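Local coordinates for inorganic pyrophosphatase (Thermus thermophilus, PDB 2PRD), which catalyses the hydrolysis of inorganic pyrophosphate to two phosphate ions, with magnesium as cofactor, at residues R43-P46 against F50-G53; L92-D97 against G101-I106; T138-E143 against K148-T153. One frame throughout, in Å; residues are numbered along the deposited sequence.

How the contacts relate
Contact 1 and contact 3 line the predicted substrate pocket: both reach the same sulfate, and they are joined by the salt bridge between R43 and E143. Contact 1 is buried but slight, a leucine methyl against a tyrosine ring; contact 3, farther from the chain centre and partly buried, works through lysine chains, a backbone bond and a water. Contact 2 lies closest to the chain centre and is the only true strand pairing, a hairpin with apolar side chains on both faces and a polar cluster near its turn. Its strand 84-97 also carries strand 150-156, so contacts 2 and 3 share a sheet, whereas contacts 1 and 2 do not touch.

Contact 1. Residues R43-P46 against F50-G53; sequences RVLP and FYPG. With SO4 (sulfate ion), chain B.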
ATOM      1  N   ARG A  43      20.780   5.290   3.832  1.00  8.74           N
ATOM      2  CA  ARG A  43      20.655   5.922   2.510  1.00  4.60           C
ATOM      3  C   ARG A  43      19.453   5.309   1.814  1.00  8.14           C
ATOM      4  O   ARG A  43      19.003   4.281   2.289  1.00 15.08           O
ATOM      5  CB  ARG A  43      21.871   5.611   1.636  1.00  6.93           C
ATOM      6  CG  ARG A  43      21.904   4.192   1.062  1.00  5.77           C
ATOM      7  CD  ARG A  43      23.234   3.868   0.440  1.00 11.40           C
ATOM      8  NE  ARG A  43      23.349   2.537  -0.133  1.00 18.00           N
ATOM      9  CZ  ARG A  43      23.665   1.403   0.464  1.00 21.99           C
ATOM     10  NH1 ARG A  43      23.938   1.342   1.779  1.00 21.58           N
ATOM     11  NH2 ARG A  43      23.766   0.260  -0.182  1.00 20.34           N
ATOM     12  N   VAL A  44      19.063   5.954   0.747  1.00  9.64           N
ATOM     13  CA  VAL A  44      17.990   5.502  -0.156  1.00  8.59           C
ATOM     14  C   VAL A  44      18.709   4.899  -1.356  1.00 10.29           C
ATOM     15  O   VAL A  44      19.598   5.543  -1.896  1.00 10.72           O
ATOM     16  CB  VAL A  44      17.080   6.657  -0.565  1.00  7.91           C
ATOM     17  CG1 VAL A  44      15.896   6.242  -1.426  1.00 13.81           C
ATOM     18  CG2 VAL A  44      16.532   7.355   0.672  1.00  8.59           C
ATOM     19  N   LEU A  45      18.394   3.664  -1.707  1.00 10.94           N
ATOM     20  CA  LEU A  45      19.051   2.996  -2.857  1.00 12.87           C
ATOM     21  C   LEU A  45      18.842   3.889  -4.084  1.00  8.93           C
ATOM     22  O   LEU A  45      17.716   4.324  -4.294  1.00 11.54           O
ATOM     23  CB  LEU A  45      18.440   1.623  -3.055  1.00  6.81           C
ATOM     24  CG  LEU A  45      18.471   0.564  -1.985  1.00 11.51           C
ATOM     25  CD1 LEU A  45      17.763  -0.699  -2.515  1.00  8.94           C
ATOM     26  CD2 LEU A  45      19.907   0.212  -1.565  1.00 10.96           C
ATOM     27  N   PRO A  46      19.920   4.096  -4.858  1.00  6.51           N
ATOM     28  CA  PRO A  46      19.851   4.963  -6.009  1.00  6.05           C
ATOM     29  C   PRO A  46      19.130   4.426  -7.234  1.00 11.83           C
ATOM     30  O   PRO A  46      18.736   5.247  -8.077  1.00  9.70           O
ATOM     31  CB  PRO A  46      21.301   5.344  -6.230  1.00  7.05           C
ATOM     32  CG  PRO A  46      22.078   4.130  -5.730  1.00  3.20           C
ATOM     33  CD  PRO A  46      21.279   3.599  -4.564  1.00  2.91           C
ATOM     34  N   PHE A  50      14.540  -2.666  -4.660  1.00 10.57           N
ATOM     35  CA  PHE A  50      14.082  -2.928  -3.282  1.00 10.66           C
ATOM     36  C   PHE A  50      14.708  -4.220  -2.780  1.00 12.20           C
ATOM     37  O   PHE A  50      15.057  -5.055  -3.610  1.00 14.28           O
ATOM     38  CB  PHE A  50      12.543  -2.953  -3.241  1.00  4.36           C
ATOM     39  CG  PHE A  50      11.905  -3.975  -4.120  1.00 12.18           C
ATOM     40  CD1 PHE A  50      11.935  -5.312  -3.744  1.00  7.63           C
ATOM     41  CD2 PHE A  50      11.286  -3.604  -5.299  1.00 11.00           C
ATOM     42  CE1 PHE A  50      11.336  -6.268  -4.526  1.00 12.01           C
ATOM     43  CE2 PHE A  50      10.687  -4.565  -6.085  1.00 11.69           C
ATOM     44  CZ  PHE A  50      10.753  -5.894  -5.733  1.00 12.57           C
ATOM     45  N   TYR A  51      14.846  -4.347  -1.458  1.00 11.53           N
ATOM     46  CA  TYR A  51      15.429  -5.559  -0.872  1.00  5.29           C
ATOM     47  C   TYR A  51      14.534  -6.724  -1.202  1.00  8.36           C
ATOM     48  O   TYR A  51      13.310  -6.631  -0.989  1.00 10.40           O
ATOM     49  CB  TYR A  51      15.568  -5.376   0.660  1.00  6.80           C
ATOM     50  CG  TYR A  51      16.917  -4.741   0.951  1.00  4.85           C
ATOM     51  CD1 TYR A  51      17.152  -3.398   0.715  1.00  3.53           C
ATOM     52  CD2 TYR A  51      17.958  -5.523   1.423  1.00  8.45           C
ATOM     53  CE1 TYR A  51      18.404  -2.851   0.923  1.00  1.16           C
ATOM     54  CE2 TYR A  51      19.240  -5.001   1.605  1.00  8.44           C
ATOM     55  CZ  TYR A  51      19.435  -3.661   1.353  1.00  7.60           C
ATOM     56  OH  TYR A  51      20.650  -3.097   1.602  1.00 14.26           O
ATOM     57  N   PRO A  52      15.119  -7.800  -1.694  1.00  8.21           N
ATOM     58  CA  PRO A  52      14.385  -9.008  -2.063  1.00  6.48           C
ATOM     59  C   PRO A  52      13.883  -9.784  -0.878  1.00 11.69           C
ATOM     60  O   PRO A  52      13.079 -10.739  -0.996  1.00 15.06           O
ATOM     61  CB  PRO A  52      15.376  -9.663  -3.032  1.00  5.26           C
ATOM     62  CG  PRO A  52      16.678  -9.419  -2.257  1.00  7.33           C
ATOM     63  CD  PRO A  52      16.570  -7.926  -1.958  1.00 10.11           C
ATOM     64  N   GLY A  53      14.253  -9.419   0.342  1.00  6.16           N
ATOM     65  CA  GLY A  53      13.743 -10.121   1.555  1.00  6.08           C
ATOM     66  C   GLY A  53      14.063  -9.164   2.679  1.00  2.82           C
ATOM     67  O   GLY A  53      14.772  -8.195   2.320  1.00  7.52           O
TER
HETATM   68  S   SO4 B 175      25.339  -2.263   2.631  1.00 25.08           S
HETATM   69  O1  SO4 B 175      26.800  -2.369   2.307  1.00 26.08           O
HETATM   70  O2  SO4 B 175      24.560  -2.348   1.344  1.00 28.78           O
HETATM   71  O3  SO4 B 175      24.779  -3.157   3.681  1.00 23.32           O
HETATM   72  O4  SO4 B 175      25.178  -0.848   3.178  1.00 37.22           O
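L45 and Y51 meet at the predicted substrate pocket of the pyrophosphatase fold, where a sulfate is bound and where strand 38-44 ends and the loop before strand 54-57 turns back beside it. Their side chains cross at about a right angle. Methyl CD1 of L45 comes obliquely to the tyrosine ring, 4.1 Å from Y51 CE1, and the same methyl lies 4.3 Å from the backbone N of F50. Because L45 has CD1 anti to CA (chi2 180°), that branch runs straight out from the chain and spans the distance between backbones whose nearest CA atoms, of L45 and F50, are 7.7 Å apart. No hydrogen bond links the segments, which are held by apolar contact here and by their neighbours. F135 of helix 126-138 meets the Y51 ring and also touches L45, while the CB of F50 is directed away from segment 43-46, and its side chain packs on F50 of a neighbouring subunit. On the other segment, the carbonyl O of L45 accepts a hydrogen bond from R114 of another neighbouring subunit, so the pocket wall is also part of a subunit interface.

R43, predicted to bind substrate, carries the polar side of the contact. Its chain is extended from CG to NE, and its guanidinium group presents an edge to the sulfate, with the sulfur in the guanidinium plane. R43 NH1 donates to sulfate O4 at 2.9 Å. Two bonds to the sulfate and the salt bridge from NE to E143 would probably restrain rotation of the group. The sulfate, probably from the crystallisation liquor, sits where a phosphate of the substrate might be held, with Y139 and K140 as further partners. Y51 OH stays 4.0 Å from sulfate O2. R43 NH2 reaches that O2 at 3.1 Å along a nearly straight bond, 179° at the hydrogen.

Contact 2. Residues L92-D97 against G101-I106; sequences LLLMED and GDAKVI
M95 and K104 cross on one face of an antiparallel β hairpin, with M95 SD 4.0 Å from K104 CE. Beside them, M95 and D102 form a hydrogen-bonded pair whose side chains run alongside each other in the same direction. M95 N donates to D102 O, tilted 33° from the carbonyl plane, whereas L93 and K104 exchange two bonds, each in the plane of its own acceptor carbonyl: L93 N to K104 O at 2.8 Å and K104 N to L93 O at 2.7 Å. On the opposite face, apolar side chains meet: L94 CD2 lies 3.8 Å from A103 CB, and L92 CD2 is 4.0 Å from V105 CG2. Helix 158-173 covers L92 and V105; F136 of helix 126-138 covers M95 and K104.

The lysine chain bends at its last torsion (chi4 -39°), and its NZ meets D102 OD2 on the syn side at 3.0 Å. A second salt bridge runs to D70, and Y55 OH accepts a weak bond. With an alanine here, D102 and D70 would probably be left without their shared cationic partner and M95 SD without the CD and CE methylenes beside it. Farther out, D97 OD1 is held by G100 N at the turn, while D97 OD2 lies 4.3 Å from D102 OD2. D102 and D70 are predicted magnesium ligands, and the ammonium between them probably offsets part of the negative charge gathered at the metal site.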
ATOM      1  N   LEU A  92      23.875 -19.901   3.123  1.00  9.95           N
ATOM      2  CA  LEU A  92      24.780 -18.762   3.137  1.00 11.77           C
ATOM      3  C   LEU A  92      24.908 -18.215   1.705  1.00 13.95           C
ATOM      4  O   LEU A  92      24.890 -18.976   0.747  1.00 16.38           O
ATOM      5  CB  LEU A  92      26.254 -19.117   3.458  1.00  8.81           C
ATOM      6  CG  LEU A  92      26.664 -19.307   4.888  1.00 16.77           C
ATOM      7  CD1 LEU A  92      28.175 -19.566   5.035  1.00  9.94           C
ATOM      8  CD2 LEU A  92      26.263 -18.114   5.775  1.00  8.99           C
ATOM      9  N   LEU A  93      25.097 -16.915   1.675  1.00 17.67           N
ATOM     10  CA  LEU A  93      25.378 -16.227   0.428  1.00 14.25           C
ATOM     11  C   LEU A  93      26.788 -15.641   0.668  1.00 11.97           C
ATOM     12  O   LEU A  93      27.012 -14.861   1.588  1.00 12.02           O
ATOM     13  CB  LEU A  93      24.387 -15.164   0.002  1.00 10.02           C
ATOM     14  CG  LEU A  93      24.704 -14.377  -1.261  1.00 13.39           C
ATOM     15  CD1 LEU A  93      24.867 -15.304  -2.448  1.00 15.25           C
ATOM     16  CD2 LEU A  93      23.596 -13.380  -1.553  1.00 23.09           C
ATOM     17  N   LEU A  94      27.708 -16.117  -0.155  1.00 19.83           N
ATOM     18  CA  LEU A  94      29.108 -15.640  -0.085  1.00 12.47           C
ATOM     19  C   LEU A  94      29.260 -14.520  -1.102  1.00 15.60           C
ATOM     20  O   LEU A  94      28.769 -14.673  -2.236  1.00 15.44           O
ATOM     21  CB  LEU A  94      30.046 -16.793  -0.410  1.00 12.67           C
ATOM     22  CG  LEU A  94      29.932 -18.021   0.486  1.00 15.66           C
ATOM     23  CD1 LEU A  94      30.909 -19.087   0.075  1.00 18.39           C
ATOM     24  CD2 LEU A  94      30.074 -17.666   1.956  1.00 20.07           C
ATOM     25  N   MET A  95      29.934 -13.454  -0.710  1.00 16.50           N
ATOM     26  CA  MET A  95      30.191 -12.332  -1.628  1.00 19.06           C
ATOM     27  C   MET A  95      31.447 -11.576  -1.238  1.00 23.52           C
ATOM     28  O   MET A  95      31.964 -11.715  -0.106  1.00 23.17           O
ATOM     29  CB  MET A  95      28.944 -11.443  -1.699  1.00 24.24           C
ATOM     30  CG  MET A  95      28.352 -11.015  -0.370  1.00 35.70           C
ATOM     31  SD  MET A  95      26.939  -9.882  -0.567  1.00 35.88           S
ATOM     32  CE  MET A  95      26.010 -10.800  -1.804  1.00 33.80           C
ATOM     33  N   GLU A  96      31.964 -10.807  -2.175  1.00 27.16           N
ATOM     34  CA  GLU A  96      33.166  -9.975  -1.967  1.00 31.34           C
ATOM     35  C   GLU A  96      32.660  -8.541  -2.218  1.00 33.85           C
ATOM     36  O   GLU A  96      32.020  -8.365  -3.263  1.00 32.17           O
ATOM     37  CB  GLU A  96      34.283 -10.208  -2.952  1.00 37.70           C
ATOM     38  CG  GLU A  96      34.645 -11.598  -3.378  1.00 53.10           C
ATOM     39  CD  GLU A  96      35.748 -12.253  -2.577  1.00 63.57           C
ATOM     40  OE1 GLU A  96      35.597 -12.408  -1.345  1.00 67.26           O
ATOM     41  OE2 GLU A  96      36.795 -12.622  -3.169  1.00 68.92           O
ATOM     42  N   ASP A  97      32.922  -7.663  -1.295  1.00 38.21           N
ATOM     43  CA  ASP A  97      32.475  -6.263  -1.478  1.00 45.01           C
ATOM     44  C   ASP A  97      33.707  -5.383  -1.310  1.00 49.79           C
ATOM     45  O   ASP A  97      34.808  -5.892  -1.037  1.00 44.96           O
ATOM     46  CB  ASP A  97      31.305  -5.906  -0.584  1.00 46.94           C
ATOM     47  CG  ASP A  97      31.775  -5.856   0.866  1.00 50.58           C
ATOM     48  OD1 ASP A  97      32.886  -6.400   1.079  1.00 49.81           O
ATOM     49  OD2 ASP A  97      31.091  -5.292   1.730  1.00 55.19           O
ATOM     50  N   GLY A 101      35.688  -9.694   1.939  1.00 48.53           N
ATOM     51  CA  GLY A 101      34.904 -10.932   1.858  1.00 44.37           C
ATOM     52  C   GLY A 101      33.685 -10.704   2.773  1.00 42.26           C
ATOM     53  O   GLY A 101      33.712  -9.771   3.589  1.00 46.46           O
ATOM     54  N   ASP A 102      32.695 -11.546   2.584  1.00 37.26           N
ATOM     55  CA  ASP A 102      31.455 -11.420   3.387  1.00 32.39           C
ATOM     56  C   ASP A 102      30.582 -12.633   3.114  1.00 27.89           C
ATOM     57  O   ASP A 102      30.725 -13.234   2.039  1.00 34.91           O
ATOM     58  CB  ASP A 102      30.834 -10.131   2.932  1.00 30.90           C
ATOM     59  CG  ASP A 102      29.648  -9.590   3.673  1.00 41.62           C
ATOM     60  OD1 ASP A 102      29.388  -9.896   4.853  1.00 43.90           O
ATOM     61  OD2 ASP A 102      28.966  -8.754   3.010  1.00 44.19           O
ATOM     62  N   ALA A 103      29.793 -13.018   4.084  1.00 20.87           N
ATOM     63  CA  ALA A 103      28.880 -14.150   3.984  1.00 18.38           C
ATOM     64  C   ALA A 103      27.591 -13.657   4.645  1.00 18.60           C
ATOM     65  O   ALA A 103      27.778 -13.131   5.751  1.00 20.72           O
ATOM     66  CB  ALA A 103      29.319 -15.345   4.812  1.00 17.03           C
ATOM     67  N   LYS A 104      26.478 -13.802   3.967  1.00 19.50           N
ATOM     68  CA  LYS A 104      25.191 -13.378   4.613  1.00 10.27           C
ATOM     69  C   LYS A 104      24.413 -14.635   4.894  1.00  8.88           C
ATOM     70  O   LYS A 104      24.529 -15.564   4.089  1.00 16.09           O
ATOM     71  CB  LYS A 104      24.493 -12.405   3.629  1.00  7.59           C
ATOM     72  CG  LYS A 104      25.376 -11.143   3.611  1.00 14.16           C
ATOM     73  CD  LYS A 104      24.724  -9.962   2.968  1.00 18.44           C
ATOM     74  CE  LYS A 104      25.533  -8.700   3.006  1.00 18.24           C
ATOM     75  NZ  LYS A 104      26.278  -8.442   4.264  1.00 25.15           N
ATOM     76  N   VAL A 105      23.675 -14.680   5.992  1.00  8.84           N
ATOM     77  CA  VAL A 105      22.852 -15.865   6.331  1.00  9.86           C
ATOM     78  C   VAL A 105      21.531 -15.770   5.578  1.00 10.85           C
ATOM     79  O   VAL A 105      21.086 -14.641   5.332  1.00 12.21           O
ATOM     80  CB  VAL A 105      22.671 -15.920   7.845  1.00  9.89           C
ATOM     81  CG1 VAL A 105      21.579 -16.866   8.311  1.00 18.08           C
ATOM     82  CG2 VAL A 105      24.001 -16.289   8.534  1.00 17.21           C
ATOM     83  N   ILE A 106      20.968 -16.847   5.096  1.00  7.36           N
ATOM     84  CA  ILE A 106      19.700 -16.863   4.362  1.00  5.74           C
ATOM     85  C   ILE A 106      18.756 -17.547   5.360  1.00 10.34           C
ATOM     86  O   ILE A 106      19.111 -18.621   5.859  1.00 11.44           O
ATOM     87  CB  ILE A 106      19.767 -17.567   3.018  1.00  8.15           C
ATOM     88  CG1 ILE A 106      20.777 -16.873   2.074  1.00  5.09           C
ATOM     89  CG2 ILE A 106      18.451 -17.650   2.253  1.00 11.42           C
ATOM     90  CD1 ILE A 106      20.357 -15.427   1.880  1.00 12.70           C
TER

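Contact 3. Residues T138-E143 against K148-T153; sequences TYKALE and KWVKVT. With SO4 (sulfate ion), chain B.
The loop from helix 126-138 to strand 150-156, opening with a type I β turn from T138 to A141, probably forms part of the active-site wall. Here K140 crosses K148 and V150, both at about a right angle, putting K140 CD 3.8 Å from V150 CG2. K140 CG lies over the centre of the Y139 ring, 3.9 Å above its plane. Extended beyond CG, K140 carries NZ to sulfate O1 at 3.0 Å and to a salt bridge with E98. Y139 OH, of a residue predicted to bind substrate, donates a hydrogen bond to sulfate O2, which lies at the ring edge and near its plane; the modelled 2.5 Å between OH and O2 is very short and its exact value doubtful.

Farther along the loop, E143 and K148 run side by side in the same direction. Their backbones are tied by K148 N to E143 O at 3.1 Å. E143 OE1 lies 3.2 Å from K148 CD and makes a long salt bridge to NZ, while OE2 is engaged by R43. The carboxylate thus serves two cations, probably positioning the arginine. One water donates to K148 O at 2.7 Å and, weakly, to K140 O, bridging the segments. T138 and L142 pack against a neighbouring subunit.

Y139 stacks on F135 and meets F136 of the preceding helix nearly at right angles. From V150 the chain runs as strand 150-156, which pairs antiparallel with strand 84-97: W149 touches E96, and V152 packs on M95.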
ATOM      1  N   THR A 138      23.866  -5.528  -8.551  1.00 12.98           N
ATOM      2  CA  THR A 138      23.576  -4.273  -9.238  1.00  7.69           C
ATOM      3  C   THR A 138      23.215  -3.142  -8.302  1.00  5.62           C
ATOM      4  O   THR A 138      23.237  -1.973  -8.745  1.00 15.13           O
ATOM      5  CB  THR A 138      22.388  -4.468 -10.213  1.00  7.35           C
ATOM      6  OG1 THR A 138      21.262  -5.011  -9.483  1.00 14.31           O
ATOM      7  CG2 THR A 138      22.666  -5.455 -11.332  1.00  9.10           C
ATOM      8  N   TYR A 139      22.877  -3.438  -7.070  1.00 10.02           N
ATOM      9  CA  TYR A 139      22.372  -2.396  -6.158  1.00  6.83           C
ATOM     10  C   TYR A 139      23.326  -1.316  -5.764  1.00 12.13           C
ATOM     11  O   TYR A 139      22.896  -0.225  -5.365  1.00 14.29           O
ATOM     12  CB  TYR A 139      21.642  -2.991  -4.979  1.00  8.33           C
ATOM     13  CG  TYR A 139      22.432  -3.278  -3.711  1.00  7.13           C
ATOM     14  CD1 TYR A 139      23.472  -4.181  -3.731  1.00  3.49           C
ATOM     15  CD2 TYR A 139      22.096  -2.720  -2.500  1.00  4.66           C
ATOM     16  CE1 TYR A 139      24.184  -4.541  -2.611  1.00  5.87           C
ATOM     17  CE2 TYR A 139      22.789  -3.054  -1.352  1.00 10.93           C
ATOM     18  CZ  TYR A 139      23.826  -3.953  -1.419  1.00 13.58           C
ATOM     19  OH  TYR A 139      24.530  -4.299  -0.285  1.00 14.93           O
ATOM     20  N   LYS A 140      24.624  -1.600  -5.934  1.00 17.14           N
ATOM     21  CA  LYS A 140      25.647  -0.615  -5.590  1.00 13.02           C
ATOM     22  C   LYS A 140      26.338  -0.076  -6.832  1.00 15.28           C
ATOM     23  O   LYS A 140      27.276   0.736  -6.758  1.00 18.53           O
ATOM     24  CB  LYS A 140      26.595  -1.232  -4.583  1.00 12.83           C
ATOM     25  CG  LYS A 140      26.191  -1.195  -3.124  1.00  6.77           C
ATOM     26  CD  LYS A 140      27.289  -1.809  -2.292  1.00 16.23           C
ATOM     27  CE  LYS A 140      27.131  -1.763  -0.808  1.00 15.96           C
ATOM     28  NZ  LYS A 140      28.458  -2.111  -0.163  1.00 27.37           N
ATOM     29  N   ALA A 141      25.781  -0.464  -7.980  1.00 17.49           N
ATOM     30  CA  ALA A 141      26.252  -0.051  -9.287  1.00 15.35           C
ATOM     31  C   ALA A 141      26.255   1.451  -9.430  1.00 15.92           C
ATOM     32  O   ALA A 141      27.270   1.912 -10.010  1.00 20.01           O
ATOM     33  CB  ALA A 141      25.587  -0.793 -10.432  1.00 11.50           C
ATOM     34  N   LEU A 142      25.290   2.200  -8.944  1.00 14.94           N
ATOM     35  CA  LEU A 142      25.251   3.662  -9.028  1.00 10.15           C
ATOM     36  C   LEU A 142      26.083   4.371  -7.965  1.00 14.47           C
ATOM     37  O   LEU A 142      26.163   5.609  -7.884  1.00 18.55           O
ATOM     38  CB  LEU A 142      23.783   4.144  -8.999  1.00 11.76           C
ATOM     39  CG  LEU A 142      22.986   3.616 -10.203  1.00 12.67           C
ATOM     40  CD1 LEU A 142      21.531   3.904 -10.170  1.00  4.65           C
ATOM     41  CD2 LEU A 142      23.557   4.303 -11.463  1.00  6.42           C
ATOM     42  N   GLU A 143      26.759   3.575  -7.154  1.00 13.25           N
ATOM     43  CA  GLU A 143      27.627   4.037  -6.094  1.00 18.61           C
ATOM     44  C   GLU A 143      29.068   3.605  -6.286  1.00 22.62           C
ATOM     45  O   GLU A 143      29.823   3.547  -5.313  1.00 25.88           O
ATOM     46  CB  GLU A 143      27.119   3.461  -4.761  1.00 27.22           C
ATOM     47  CG  GLU A 143      26.076   4.417  -4.157  1.00 32.28           C
ATOM     48  CD  GLU A 143      25.309   3.657  -3.088  1.00 31.95           C
ATOM     49  OE1 GLU A 143      25.645   2.468  -2.952  1.00 41.82           O
ATOM     50  OE2 GLU A 143      24.438   4.258  -2.456  1.00 35.02           O
ATOM     51  N   LYS A 148      32.065   1.922  -4.031  1.00 35.13           N
ATOM     52  CA  LYS A 148      31.384   0.716  -3.535  1.00 26.08           C
ATOM     53  C   LYS A 148      31.341  -0.332  -4.641  1.00 26.77           C
ATOM     54  O   LYS A 148      31.230   0.011  -5.834  1.00 26.18           O
ATOM     55  CB  LYS A 148      29.990   0.982  -3.027  1.00 22.19           C
ATOM     56  CG  LYS A 148      29.802   2.010  -1.909  1.00 27.84           C
ATOM     57  CD  LYS A 148      28.364   1.897  -1.415  1.00 32.20           C
ATOM     58  CE  LYS A 148      28.067   2.793  -0.234  1.00 44.03           C
ATOM     59  NZ  LYS A 148      26.821   2.389   0.486  1.00 38.45           N
ATOM     60  N   TRP A 149      31.445  -1.597  -4.232  1.00 30.56           N
ATOM     61  CA  TRP A 149      31.382  -2.678  -5.227  1.00 30.87           C
ATOM     62  C   TRP A 149      31.050  -3.996  -4.540  1.00 30.97           C
ATOM     63  O   TRP A 149      31.212  -4.056  -3.323  1.00 34.27           O
ATOM     64  CB  TRP A 149      32.573  -2.825  -6.128  1.00 43.73           C
ATOM     65  CG  TRP A 149      33.869  -3.104  -5.450  1.00 52.05           C
ATOM     66  CD1 TRP A 149      34.864  -2.188  -5.247  1.00 58.76           C
ATOM     67  CD2 TRP A 149      34.342  -4.338  -4.899  1.00 58.38           C
ATOM     68  NE1 TRP A 149      35.912  -2.774  -4.581  1.00 62.31           N
ATOM     69  CE2 TRP A 149      35.614  -4.091  -4.349  1.00 58.81           C
ATOM     70  CE3 TRP A 149      33.810  -5.625  -4.786  1.00 61.96           C
ATOM     71  CZ2 TRP A 149      36.364  -5.082  -3.712  1.00 58.64           C
ATOM     72  CZ3 TRP A 149      34.558  -6.605  -4.144  1.00 62.01           C
ATOM     73  CH2 TRP A 149      35.828  -6.333  -3.619  1.00 53.72           C
ATOM     74  N   VAL A 150      30.557  -4.921  -5.362  1.00 31.28           N
ATOM     75  CA  VAL A 150      30.146  -6.237  -4.897  1.00 30.75           C
ATOM     76  C   VAL A 150      30.186  -7.333  -5.947  1.00 26.79           C
ATOM     77  O   VAL A 150      29.743  -7.096  -7.066  1.00 35.06           O
ATOM     78  CB  VAL A 150      28.666  -6.203  -4.393  1.00 26.27           C
ATOM     79  CG1 VAL A 150      28.228  -7.619  -4.033  1.00 23.12           C
ATOM     80  CG2 VAL A 150      28.539  -5.298  -3.188  1.00 20.20           C
ATOM     81  N   LYS A 151      30.653  -8.511  -5.550  1.00 29.49           N
ATOM     82  CA  LYS A 151      30.660  -9.677  -6.409  1.00 26.27           C
ATOM     83  C   LYS A 151      30.160 -10.889  -5.627  1.00 23.30           C
ATOM     84  O   LYS A 151      30.569 -11.074  -4.472  1.00 26.46           O
ATOM     85  CB  LYS A 151      31.973  -9.998  -7.083  1.00 38.08           C
ATOM     86  CG  LYS A 151      31.620 -10.670  -8.419  1.00 42.57           C
ATOM     87  CD  LYS A 151      32.390 -11.963  -8.623  1.00 55.85           C
ATOM     88  CE  LYS A 151      31.990 -12.588  -9.967  1.00 64.97           C
ATOM     89  NZ  LYS A 151      33.162 -13.111 -10.740  1.00 71.74           N
ATOM     90  N   VAL A 152      29.262 -11.614  -6.241  1.00 17.81           N
ATOM     91  CA  VAL A 152      28.668 -12.775  -5.576  1.00 25.38           C
ATOM     92  C   VAL A 152      29.504 -14.001  -5.958  1.00 31.93           C
ATOM     93  O   VAL A 152      29.706 -14.335  -7.126  1.00 33.66           O
ATOM     94  CB  VAL A 152      27.179 -12.991  -5.828  1.00 21.03           C
ATOM     95  CG1 VAL A 152      26.857 -14.465  -5.605  1.00 11.02           C
ATOM     96  CG2 VAL A 152      26.306 -12.120  -4.932  1.00 16.26           C
ATOM     97  N   THR A 153      29.982 -14.639  -4.916  1.00 27.83           N
ATOM     98  CA  THR A 153      30.826 -15.825  -4.998  1.00 30.60           C
ATOM     99  C   THR A 153      30.101 -17.129  -5.097  1.00 24.92           C
ATOM    100  O   THR A 153      30.507 -17.959  -5.916  1.00 34.86           O
ATOM    101  CB  THR A 153      31.747 -15.756  -3.749  1.00 38.81           C
ATOM    102  OG1 THR A 153      32.834 -14.898  -4.110  1.00 38.80           O
ATOM    103  CG2 THR A 153      32.133 -17.143  -3.335  1.00 43.32           C
TER
HETATM  104  S   SO4 B 175      25.339  -2.263   2.631  1.00 25.08           S
HETATM  105  O1  SO4 B 175      26.800  -2.369   2.307  1.00 26.08           O
HETATM  106  O2  SO4 B 175      24.560  -2.348   1.344  1.00 28.78           O
HETATM  107  O3  SO4 B 175      24.779  -3.157   3.681  1.00 23.32           O
HETATM  108  O4  SO4 B 175      25.178  -0.848   3.178  1.00 37.22           O
HETATM  109  O   HOH W   1      29.974  -0.792  -8.034  1.00 32.87           O